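Local atomic coordinates of cellulase (glycosyl hydrolase family 5) (Bacteroides ovatus, PDB entry 3ZMR), a protein that hydrolyses internal beta-1,4-glucosidic linkages in the backbone of xyloglucan, with retention of the beta configuration, releasing xyloglucan oligosaccharides. Residues A[332-338]-A[390-396]; A[313-317]-A[380-384]; A[374-379]-A[426-432]. All blocks are in the same frame, centred on the assembly; numbering follows the deposited sequence.

Interaction 1: A[332-338]-A[390-396]. With BGC (beta-D-glucopyranose), chain C; GLC (alpha-D-glucopyranose), chain L.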
loop_
_atom_site.group_PDB
_atom_site.type_symbol
_atom_site.label_atom_id
_atom_site.label_comp_id
_atom_site.label_asym_id
_atom_site.label_seq_id
_atom_site.Cartn_x
_atom_site.Cartn_y
_atom_site.Cartn_z
ATOM N N PHE A 332 -1.829 5.899 4.843
ATOM C CA PHE A 332 -2.386 6.055 3.487
ATOM C C PHE A 332 -2.627 4.673 2.858
ATOM O O PHE A 332 -1.850 3.739 3.114
ATOM C CB PHE A 332 -1.362 6.680 2.527
ATOM C CG PHE A 332 -1.090 8.153 2.698
ATOM C CD1 PHE A 332 -0.331 8.653 3.752
ATOM C CD2 PHE A 332 -1.488 9.038 1.699
ATOM C CE1 PHE A 332 -0.037 10.023 3.839
ATOM C CE2 PHE A 332 -1.209 10.392 1.772
ATOM C CZ PHE A 332 -0.478 10.903 2.838
ATOM N N LEU A 333 -3.601 4.600 1.953
ATOM C CA LEU A 333 -3.744 3.475 1.020
ATOM C C LEU A 333 -3.052 3.831 -0.295
ATOM O O LEU A 333 -3.102 4.993 -0.746
ATOM C CB LEU A 333 -5.232 3.231 0.717
ATOM C CG LEU A 333 -5.563 2.225 -0.388
ATOM C CD1 LEU A 333 -5.166 0.823 0.030
ATOM C CD2 LEU A 333 -7.048 2.241 -0.652
ATOM N N GLU A 334 -2.434 2.821 -0.926
ATOM C CA GLU A 334 -1.851 2.944 -2.269
ATOM C C GLU A 334 -2.502 1.962 -3.247
ATOM O O GLU A 334 -2.586 0.768 -2.982
ATOM C CB GLU A 334 -0.342 2.696 -2.238
ATOM C CG GLU A 334 0.326 2.721 -3.607
ATOM C CD GLU A 334 1.824 2.586 -3.568
ATOM O OE1 GLU A 334 2.383 2.223 -2.483
ATOM O OE2 GLU A 334 2.457 2.829 -4.644
ATOM N N CYS A 335 -2.908 2.512 -4.396
ATOM C CA CYS A 335 -3.282 1.764 -5.580
ATOM C C CYS A 335 -2.452 2.276 -6.750
ATOM O O CYS A 335 -1.897 3.385 -6.700
ATOM C CB CYS A 335 -4.759 1.941 -5.925
ATOM S SG CYS A 335 -5.903 1.357 -4.637
ATOM N N HIS A 336 -2.366 1.459 -7.799
ATOM C CA HIS A 336 -1.799 1.878 -9.065
ATOM C C HIS A 336 -2.913 1.881 -10.087
ATOM O O HIS A 336 -3.921 1.203 -9.905
ATOM C CB HIS A 336 -0.638 0.963 -9.477
ATOM C CG HIS A 336 0.514 0.959 -8.527
ATOM N ND1 HIS A 336 1.543 0.052 -8.598
ATOM C CD2 HIS A 336 0.806 1.777 -7.489
ATOM C CE1 HIS A 336 2.407 0.307 -7.629
ATOM N NE2 HIS A 336 1.972 1.338 -6.935
ATOM N N TYR A 337 -2.727 2.608 -11.182
ATOM C CA TYR A 337 -3.831 2.758 -12.161
ATOM C C TYR A 337 -3.245 2.852 -13.567
ATOM O O TYR A 337 -2.612 3.842 -13.925
ATOM C CB TYR A 337 -4.702 3.987 -11.868
ATOM C CG TYR A 337 -5.941 3.997 -12.721
ATOM C CD1 TYR A 337 -6.998 3.127 -12.470
ATOM C CD2 TYR A 337 -6.024 4.824 -13.835
ATOM C CE1 TYR A 337 -8.106 3.108 -13.294
ATOM C CE2 TYR A 337 -7.129 4.826 -14.659
ATOM C CZ TYR A 337 -8.178 3.961 -14.377
ATOM O OH TYR A 337 -9.292 3.938 -15.187
ATOM N N TYR A 338 -3.501 1.810 -14.339
ATOM C CA TYR A 338 -3.011 1.711 -15.726
ATOM C C TYR A 338 -4.111 1.344 -16.738
ATOM O O TYR A 338 -3.818 0.975 -17.870
ATOM C CB TYR A 338 -1.868 0.714 -15.806
ATOM C CG TYR A 338 -0.559 1.170 -15.207
ATOM C CD1 TYR A 338 0.196 2.149 -15.827
ATOM C CD2 TYR A 338 -0.065 0.607 -14.033
ATOM C CE1 TYR A 338 1.422 2.536 -15.312
ATOM C CE2 TYR A 338 1.155 0.985 -13.518
ATOM C CZ TYR A 338 1.909 1.941 -14.164
ATOM O OH TYR A 338 3.156 2.315 -13.709
ATOM N N PRO A 390 -6.521 8.679 3.247
ATOM C CA PRO A 390 -6.087 9.207 1.956
ATOM C C PRO A 390 -5.556 8.115 1.058
ATOM O O PRO A 390 -5.195 7.017 1.525
ATOM C CB PRO A 390 -5.004 10.199 2.353
ATOM C CG PRO A 390 -4.377 9.585 3.585
ATOM C CD PRO A 390 -5.553 8.967 4.309
ATOM N N VAL A 391 -5.532 8.428 -0.233
ATOM C CA VAL A 391 -5.143 7.457 -1.258
ATOM C C VAL A 391 -4.118 8.087 -2.185
ATOM O O VAL A 391 -4.346 9.151 -2.749
ATOM C CB VAL A 391 -6.350 6.952 -2.081
ATOM C CG1 VAL A 391 -5.921 5.926 -3.110
ATOM C CG2 VAL A 391 -7.441 6.386 -1.189
ATOM N N ILE A 392 -2.995 7.381 -2.332
ATOM C CA ILE A 392 -1.984 7.681 -3.314
ATOM C C ILE A 392 -2.175 6.745 -4.500
ATOM O O ILE A 392 -2.257 5.534 -4.348
ATOM C CB ILE A 392 -0.575 7.517 -2.727
ATOM C CG1 ILE A 392 -0.321 8.596 -1.677
ATOM C CG2 ILE A 392 0.501 7.634 -3.799
ATOM C CD1 ILE A 392 0.810 8.282 -0.720
ATOM N N ILE A 393 -2.308 7.335 -5.689
ATOM C CA ILE A 393 -2.200 6.576 -6.936
ATOM C C ILE A 393 -0.708 6.578 -7.241
ATOM O O ILE A 393 -0.141 7.508 -7.831
ATOM C CB ILE A 393 -3.071 7.157 -8.078
ATOM C CG1 ILE A 393 -4.558 7.175 -7.659
ATOM C CG2 ILE A 393 -2.857 6.424 -9.410
ATOM C CD1 ILE A 393 -5.144 5.824 -7.296
ATOM N N GLY A 394 -0.054 5.523 -6.758
ATOM C CA GLY A 394 1.410 5.499 -6.694
ATOM C C GLY A 394 2.115 5.414 -8.027
ATOM O O GLY A 394 3.295 5.780 -8.121
ATOM N N GLU A 395 1.383 4.918 -9.032
ATOM C CA GLU A 395 1.833 4.885 -10.406
ATOM C C GLU A 395 0.639 5.044 -11.334
ATOM O O GLU A 395 -0.394 4.426 -11.118
ATOM C CB GLU A 395 2.519 3.561 -10.762
ATOM C CG GLU A 395 3.693 3.163 -9.901
ATOM C CD GLU A 395 4.290 1.822 -10.279
ATOM O OE1 GLU A 395 4.022 1.321 -11.401
ATOM O OE2 GLU A 395 5.026 1.243 -9.421
ATOM N N TYR A 396 0.820 5.862 -12.369
ATOM C CA TYR A 396 -0.072 5.909 -13.531
ATOM C C TYR A 396 0.795 6.399 -14.693
ATOM O O TYR A 396 1.832 7.033 -14.485
ATOM C CB TYR A 396 -1.321 6.822 -13.317
ATOM C CG TYR A 396 -0.956 8.258 -13.382
ATOM C CD1 TYR A 396 -0.380 8.920 -12.294
ATOM C CD2 TYR A 396 -1.131 9.002 -14.565
ATOM C CE1 TYR A 396 0.027 10.244 -12.385
ATOM C CE2 TYR A 396 -0.688 10.297 -14.675
ATOM C CZ TYR A 396 -0.124 10.933 -13.591
ATOM O OH TYR A 396 0.331 12.252 -13.687
HETATM C C2 BGC C . 5.040 -1.941 -11.175
HETATM C C3 BGC C . 6.127 -1.279 -12.039
HETATM C C4 BGC C . 5.924 -1.538 -13.528
HETATM C C5 BGC C . 4.480 -1.096 -13.806
HETATM C C6 BGC C . 4.151 -1.216 -15.284
HETATM C C1 BGC C . 3.586 -1.760 -11.635
HETATM O O2 BGC C . 5.158 -1.461 -9.837
HETATM O O3 BGC C . 7.413 -1.788 -11.624
HETATM O O4 BGC C . 6.943 -0.841 -14.301
HETATM O O5 BGC C . 3.538 -1.890 -13.057
HETATM O O6 BGC C . 4.573 -2.525 -15.705
HETATM C C1 GLC L . 3.779 -1.406 -11.920
HETATM C C2 GLC L . 5.121 -1.800 -11.316
HETATM C C3 GLC L . 6.294 -1.207 -12.100
HETATM C C4 GLC L . 6.106 -1.607 -13.567
HETATM C C5 GLC L . 4.678 -1.294 -14.038
HETATM C C6 GLC L . 4.412 -1.643 -15.500
HETATM O O2 GLC L . 5.130 -1.427 -9.964
HETATM O O3 GLC L . 7.567 -1.604 -11.541
HETATM O O4 GLC L . 7.031 -0.844 -14.292
HETATM O O5 GLC L . 3.735 -1.944 -13.215
HETATM O O6 GLC L . 4.715 -0.486 -16.257
#

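Interaction 2: A[313-317]-A[380-384]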
loop_
_atom_site.group_PDB
_atom_site.type_symbol
_atom_site.label_atom_id
_atom_site.label_comp_id
_atom_site.label_asym_id
_atom_site.label_seq_id
_atom_site.Cartn_x
_atom_site.Cartn_y
_atom_site.Cartn_z
ATOM N N VAL A 313 -7.459 -1.113 -7.720
ATOM C CA VAL A 313 -8.531 -0.306 -7.159
ATOM C C VAL A 313 -9.739 -1.141 -6.747
ATOM O O VAL A 313 -10.221 -1.018 -5.610
ATOM C CB VAL A 313 -8.939 0.844 -8.095
ATOM C CG1 VAL A 313 -10.187 1.563 -7.546
ATOM C CG2 VAL A 313 -7.785 1.832 -8.263
ATOM N N ALA A 314 -10.269 -1.977 -7.637
ATOM C CA ALA A 314 -11.480 -2.724 -7.290
ATOM C C ALA A 314 -11.210 -3.678 -6.120
ATOM O O ALA A 314 -12.062 -3.864 -5.256
ATOM C CB ALA A 314 -12.051 -3.457 -8.504
ATOM N N LYS A 315 -10.036 -4.297 -6.096
ATOM C CA LYS A 315 -9.667 -5.172 -4.979
ATOM C C LYS A 315 -9.481 -4.411 -3.659
ATOM O O LYS A 315 -9.675 -4.974 -2.568
ATOM C CB LYS A 315 -8.462 -6.053 -5.308
ATOM C CG LYS A 315 -8.749 -7.116 -6.373
ATOM C CD LYS A 315 -7.504 -7.881 -6.773
ATOM C CE LYS A 315 -7.805 -8.961 -7.792
ATOM N NZ LYS A 315 -8.246 -8.410 -9.088
ATOM N N ALA A 316 -9.055 -3.151 -3.751
ATOM C CA ALA A 316 -8.983 -2.307 -2.540
ATOM C C ALA A 316 -10.376 -2.151 -1.941
ATOM O O ALA A 316 -10.615 -2.404 -0.753
ATOM C CB ALA A 316 -8.388 -0.936 -2.861
ATOM N N VAL A 317 -11.307 -1.717 -2.776
ATOM C CA VAL A 317 -12.667 -1.462 -2.349
ATOM C C VAL A 317 -13.285 -2.727 -1.756
ATOM O O VAL A 317 -13.966 -2.678 -0.729
ATOM C CB VAL A 317 -13.513 -0.934 -3.525
ATOM C CG1 VAL A 317 -14.991 -0.849 -3.166
ATOM C CG2 VAL A 317 -13.014 0.444 -3.969
ATOM N N SER A 380 -14.678 5.337 -7.123
ATOM C CA SER A 380 -15.004 4.242 -6.197
ATOM C C SER A 380 -14.123 4.274 -4.924
ATOM O O SER A 380 -14.475 3.732 -3.892
ATOM C CB SER A 380 -14.950 2.859 -6.897
ATOM O OG SER A 380 -13.612 2.419 -7.103
ATOM N N LEU A 381 -12.996 4.956 -5.014
ATOM C CA LEU A 381 -12.091 5.177 -3.870
ATOM C C LEU A 381 -12.600 6.187 -2.847
ATOM O O LEU A 381 -12.005 6.349 -1.778
ATOM C CB LEU A 381 -10.699 5.574 -4.363
ATOM C CG LEU A 381 -9.968 4.446 -5.127
ATOM C CD1 LEU A 381 -8.810 5.065 -5.906
ATOM C CD2 LEU A 381 -9.493 3.400 -4.133
ATOM N N ASN A 382 -13.739 6.817 -3.159
ATOM C CA ASN A 382 -14.411 7.723 -2.208
ATOM C C ASN A 382 -14.733 7.063 -0.879
ATOM O O ASN A 382 -14.791 7.729 0.140
ATOM C CB ASN A 382 -15.631 8.453 -2.837
ATOM C CG ASN A 382 -16.856 7.586 -3.140
ATOM O OD1 ASN A 382 -16.898 6.387 -2.987
ATOM N ND2 ASN A 382 -17.916 8.271 -3.607
ATOM N N VAL A 383 -14.918 5.743 -0.881
ATOM C CA VAL A 383 -15.179 5.013 0.370
ATOM C C VAL A 383 -14.017 5.198 1.367
ATOM O O VAL A 383 -14.233 5.328 2.570
ATOM C CB VAL A 383 -15.504 3.527 0.118
ATOM C CG1 VAL A 383 -14.324 2.763 -0.449
ATOM C CG2 VAL A 383 -15.987 2.868 1.396
ATOM N N PHE A 384 -12.788 5.234 0.857
ATOM C CA PHE A 384 -11.628 5.515 1.694
ATOM C C PHE A 384 -11.549 6.971 2.112
ATOM O O PHE A 384 -11.399 7.273 3.304
ATOM C CB PHE A 384 -10.326 5.041 0.990
ATOM C CG PHE A 384 -10.340 3.568 0.746
ATOM C CD1 PHE A 384 -10.219 2.694 1.796
ATOM C CD2 PHE A 384 -10.537 3.048 -0.518
ATOM C CE1 PHE A 384 -10.325 1.328 1.615
ATOM C CE2 PHE A 384 -10.633 1.673 -0.705
ATOM C CZ PHE A 384 -10.495 0.818 0.346
#

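Interaction 3: A[374-379]-A[426-432]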
loop_
_atom_site.group_PDB
_atom_site.type_symbol
_atom_site.label_atom_id
_atom_site.label_comp_id
_atom_site.label_asym_id
_atom_site.label_seq_id
_atom_site.Cartn_x
_atom_site.Cartn_y
_atom_site.Cartn_z
ATOM N N ILE A 374 -12.837 5.557 -16.342
ATOM C CA ILE A 374 -11.811 6.133 -15.474
ATOM C C ILE A 374 -12.491 6.837 -14.295
ATOM O O ILE A 374 -12.103 6.636 -13.131
ATOM C CB ILE A 374 -10.888 7.118 -16.226
ATOM C CG1 ILE A 374 -10.079 6.360 -17.282
ATOM C CG2 ILE A 374 -9.987 7.848 -15.252
ATOM C CD1 ILE A 374 -9.265 7.280 -18.154
ATOM N N GLU A 375 -13.519 7.640 -14.582
ATOM C CA GLU A 375 -14.279 8.318 -13.508
ATOM C C GLU A 375 -14.909 7.316 -12.548
ATOM O O GLU A 375 -14.869 7.506 -11.335
ATOM C CB GLU A 375 -15.358 9.243 -14.098
ATOM C CG GLU A 375 -16.251 9.956 -13.077
ATOM C CD GLU A 375 -15.580 11.127 -12.367
ATOM O OE1 GLU A 375 -14.791 10.891 -11.419
ATOM O OE2 GLU A 375 -15.854 12.290 -12.751
ATOM N N ALA A 376 -15.498 6.252 -13.078
ATOM C CA ALA A 376 -16.151 5.258 -12.214
ATOM C C ALA A 376 -15.141 4.575 -11.305
ATOM O O ALA A 376 -15.365 4.389 -10.103
ATOM C CB ALA A 376 -16.889 4.221 -13.043
ATOM N N THR A 377 -14.023 4.148 -11.874
ATOM C CA THR A 377 -13.055 3.413 -11.056
ATOM C C THR A 377 -12.382 4.308 -10.003
ATOM O O THR A 377 -12.325 3.973 -8.801
ATOM C CB THR A 377 -11.982 2.771 -11.938
ATOM O OG1 THR A 377 -12.627 1.817 -12.800
ATOM C CG2 THR A 377 -10.875 2.113 -11.068
ATOM N N LEU A 378 -11.917 5.476 -10.407
ATOM C CA LEU A 378 -11.211 6.337 -9.459
ATOM C C LEU A 378 -12.170 6.909 -8.394
ATOM O O LEU A 378 -11.812 7.007 -7.211
ATOM C CB LEU A 378 -10.421 7.427 -10.167
ATOM C CG LEU A 378 -9.216 6.923 -10.989
ATOM C CD1 LEU A 378 -8.547 8.096 -11.707
ATOM C CD2 LEU A 378 -8.231 6.144 -10.095
ATOM N N SER A 379 -13.420 7.203 -8.768
ATOM C CA SER A 379 -14.417 7.688 -7.800
ATOM C C SER A 379 -14.833 6.620 -6.785
ATOM O O SER A 379 -15.288 6.956 -5.687
ATOM C CB SER A 379 -15.630 8.284 -8.495
ATOM O OG SER A 379 -16.465 7.323 -9.045
ATOM N N THR A 426 -9.145 13.758 -12.658
ATOM C CA THR A 426 -10.049 12.859 -11.956
ATOM C C THR A 426 -9.515 12.542 -10.555
ATOM O O THR A 426 -10.265 12.490 -9.575
ATOM C CB THR A 426 -10.281 11.575 -12.778
ATOM O OG1 THR A 426 -10.813 11.951 -14.047
ATOM C CG2 THR A 426 -11.281 10.637 -12.106
ATOM N N CYS A 427 -8.221 12.358 -10.440
ATOM C CA CYS A 427 -7.615 12.188 -9.108
ATOM C C CYS A 427 -7.854 13.410 -8.213
ATOM O O CYS A 427 -8.261 13.278 -7.060
ATOM C CB CYS A 427 -6.116 11.917 -9.223
ATOM S SG CYS A 427 -5.682 10.261 -9.822
ATOM N N VAL A 428 -7.591 14.600 -8.739
ATOM C CA VAL A 428 -7.821 15.849 -7.995
ATOM C C VAL A 428 -9.277 15.950 -7.499
ATOM O O VAL A 428 -9.518 16.240 -6.303
ATOM C CB VAL A 428 -7.466 17.119 -8.802
ATOM C CG1 VAL A 428 -7.876 18.385 -8.027
ATOM C CG2 VAL A 428 -5.984 17.124 -9.160
ATOM N N LYS A 429 -10.222 15.663 -8.387
ATOM C CA LYS A 429 -11.654 15.724 -8.053
ATOM C C LYS A 429 -11.973 14.803 -6.878
ATOM O O LYS A 429 -12.817 15.109 -6.052
ATOM C CB LYS A 429 -12.515 15.347 -9.279
ATOM C CG LYS A 429 -14.018 15.465 -9.082
ATOM C CD LYS A 429 -14.802 15.073 -10.344
ATOM C CE LYS A 429 -16.302 14.965 -10.067
ATOM N NZ LYS A 429 -16.665 13.718 -9.331
ATOM N N ASN A 430 -11.276 13.677 -6.829
ATOM C CA ASN A 430 -11.519 12.620 -5.857
ATOM C C ASN A 430 -10.562 12.643 -4.661
ATOM O O ASN A 430 -10.576 11.716 -3.828
ATOM C CB ASN A 430 -11.518 11.272 -6.570
ATOM C CG ASN A 430 -12.809 11.048 -7.311
ATOM O OD1 ASN A 430 -13.828 10.790 -6.682
ATOM N ND2 ASN A 430 -12.788 11.188 -8.636
ATOM N N LYS A 431 -9.753 13.686 -4.582
ATOM C CA LYS A 431 -8.801 13.915 -3.480
ATOM C C LYS A 431 -7.700 12.849 -3.404
ATOM O O LYS A 431 -7.160 12.595 -2.336
ATOM C CB LYS A 431 -9.539 14.080 -2.135
ATOM C CG LYS A 431 -10.596 15.203 -2.154
ATOM C CD LYS A 431 -11.105 15.486 -0.746
ATOM C CE LYS A 431 -12.097 16.639 -0.680
ATOM N NZ LYS A 431 -13.221 16.417 -1.623
ATOM N N LEU A 432 -7.385 12.231 -4.545
ATOM C CA LEU A 432 -6.314 11.230 -4.675
ATOM C C LEU A 432 -5.025 11.921 -5.107
ATOM O O LEU A 432 -5.053 12.923 -5.841
ATOM C CB LEU A 432 -6.684 10.174 -5.727
ATOM C CG LEU A 432 -8.132 9.692 -5.727
ATOM C CD1 LEU A 432 -8.326 8.740 -6.891
ATOM C CD2 LEU A 432 -8.531 9.052 -4.403
HETATM O O HOH W 1 -13.168 13.299 -14.098
#

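Interaction 1: A[332-338]-A[390-396]
The imidazole of His336 carries the side chain of Glu395 over one face: CG of Glu395 stands 3.8 Å from the ring centroid, and its carboxylate lies nearly flat against the ring, the two planes 23° apart. In the plane of the same ring, His336 NE2 donates to Glu334 OE2 over 2.8 Å, while His336 ND1 bonds to Glu262, so both nitrogens are held and the ring can hardly turn. Tyr338 meets Glu395 edge-on. Its hydroxyl donates to the anti lone pair of Glu395 OE1 at 2.7 Å, ring and carboxylate planes being 76° apart. With CG anti to its carbonyl carbon (chi1 -56°) and the chain extended beyond, Glu395 reaches from its strand to the sugar, where OE2 lies 2.7 Å from O2 of either glucose anomer; Arg172 forms salt bridges with both Glu395 and Glu334. At the far end, Pro390 CG sits over one face of the Phe332 ring, 3.7 Å from its centroid, and Ile392 CD1 approaches Phe332 CD2 obliquely. Between these ends run five backbone hydrogen bonds of a parallel pair, from Leu333 N to Pro390 O (2.9 Å) as far as Tyr337 N to Glu395 O. Neighbouring strands 331-337 and 391-396 of an eight-stranded TIM barrel thus bring the inferred nucleophile, Glu395, to the substrate site of a family 5 glycoside hydrolase.

Interaction 2: A[313-317]-A[380-384]
Phe384 N donates to Leu381 O at 3.0 Å, a bond that closes the turn carrying the two side chains that meet Ala316 and Val313 of helix 313-319. Just before this turn the Ser380 hydroxyl bonds back to Thr377 O, and its OG lies 3.6 Å from Val313 CG1 as a packing neighbour. Val317 CG2 rests against the same serine, 3.6 Å from its carbonyl O. Val313 has CG1 anti to its backbone N (chi1 173°), which brings this methyl up to both Ser380 OG and Leu381 CG, the latter 3.8 Å away; the valine and leucine side chains cross at about a right angle. One turn further along, Phe384 points the rim of its ring at the helix backbone. Its CZ comes within 3.4 Å of Ala316 O, which lies near the ring plane, and CE2 is 4.1 Å from Ala316 CB. Val383 CG1 sits over one face of this ring near the rim, 3.7 Å above its plane, and also reaches Val317 CG2. Beneath the two helices lie barrel strands 331-337 and 391-396: Ala316 and Phe384 both pack on Leu333, while Leu381 and Phe384 both pack on Val391. The two segments share no hydrogen bond or salt bridge, so this contact rests on methyl packing and an aromatic rim, the Ser380 hydroxyl being satisfied by the helix that precedes it.

Interaction 3: A[374-379]-A[426-432]
A Schellman motif closes helix 406-429 where it meets helix 371-379 on the outside of the barrel. Leu432 N returns to Cys427 O at 2.9 Å and Lys431 N to Val428 O, with Lys431 at positive phi as the C' residue. The turn brings Leu432 back against the other helix, its CD1 4.1 Å from Leu378 CB. Leu378 also sets CD1 against Thr426 CG2 at 3.8 Å, the two side chains crossing at about a right angle, and Leu378 CD1 reaches Cys427 SG as well. The polar part of the contact gathers round the Glu375 carboxylate. Bent at chi2 (76°), Glu375 turns toward the C-terminal end of helix 406-429, where OE1 accepts a weak, 3.4 Å bond from Asn430 ND2, with carboxylate and amide planes 75° apart. Its OE2 makes a long salt bridge with Lys429 NZ, and a water gives a weak bond to OE2 while donating to Thr426 OG1, a hydroxyl bonded also to Tyr422 O. In this alpha/beta barrel Cys427 lies on Ile393 and Leu432 on Val391 of strand 391-396, while Ile374, Thr377 and Leu378 pack on Tyr337 of strand 331-337. Asn430 ND2 has a stronger bond to Thr426 O at 3.0 Å, and Asn430 N reaches that oxygen from the opposite face of its carbonyl plane, so Thr426 O is gripped twice. The amide OD1 meanwhile lies 3.3 Å from Ser379 CA. A leucine in place of Asn430 would probably leave Glu375 OE1 without its weak amide partner and Thr426 O with one donor fewer. Across the groove, Ser379 OG likewise bonds back to Glu375 O, at 2.8 Å.

Interaction 1 supplies the barrel wall on which interactions 2 and 3 rest, their centres 10 and 11 Å from its own. Segment 380-384 reaches the wall through Phe384 CD2, 3.6 Å from Leu333 CD2, while Ile374 CG1 of interaction 3 touches Tyr337 OH at 3.3 Å. The two outer contacts also meet each other, with Leu381 CD1 3.8 Å from Leu432 CD1. Residues of one strand pair face two ways: Glu334, His336 and Glu395 turn to the catalytic centre, and Leu333, Cys335, Val391 and Ile393 to the helices. The outer layers lie back from the chemistry, the side chains of Val313 and Cys427 each being about 11 Å from that of Glu395.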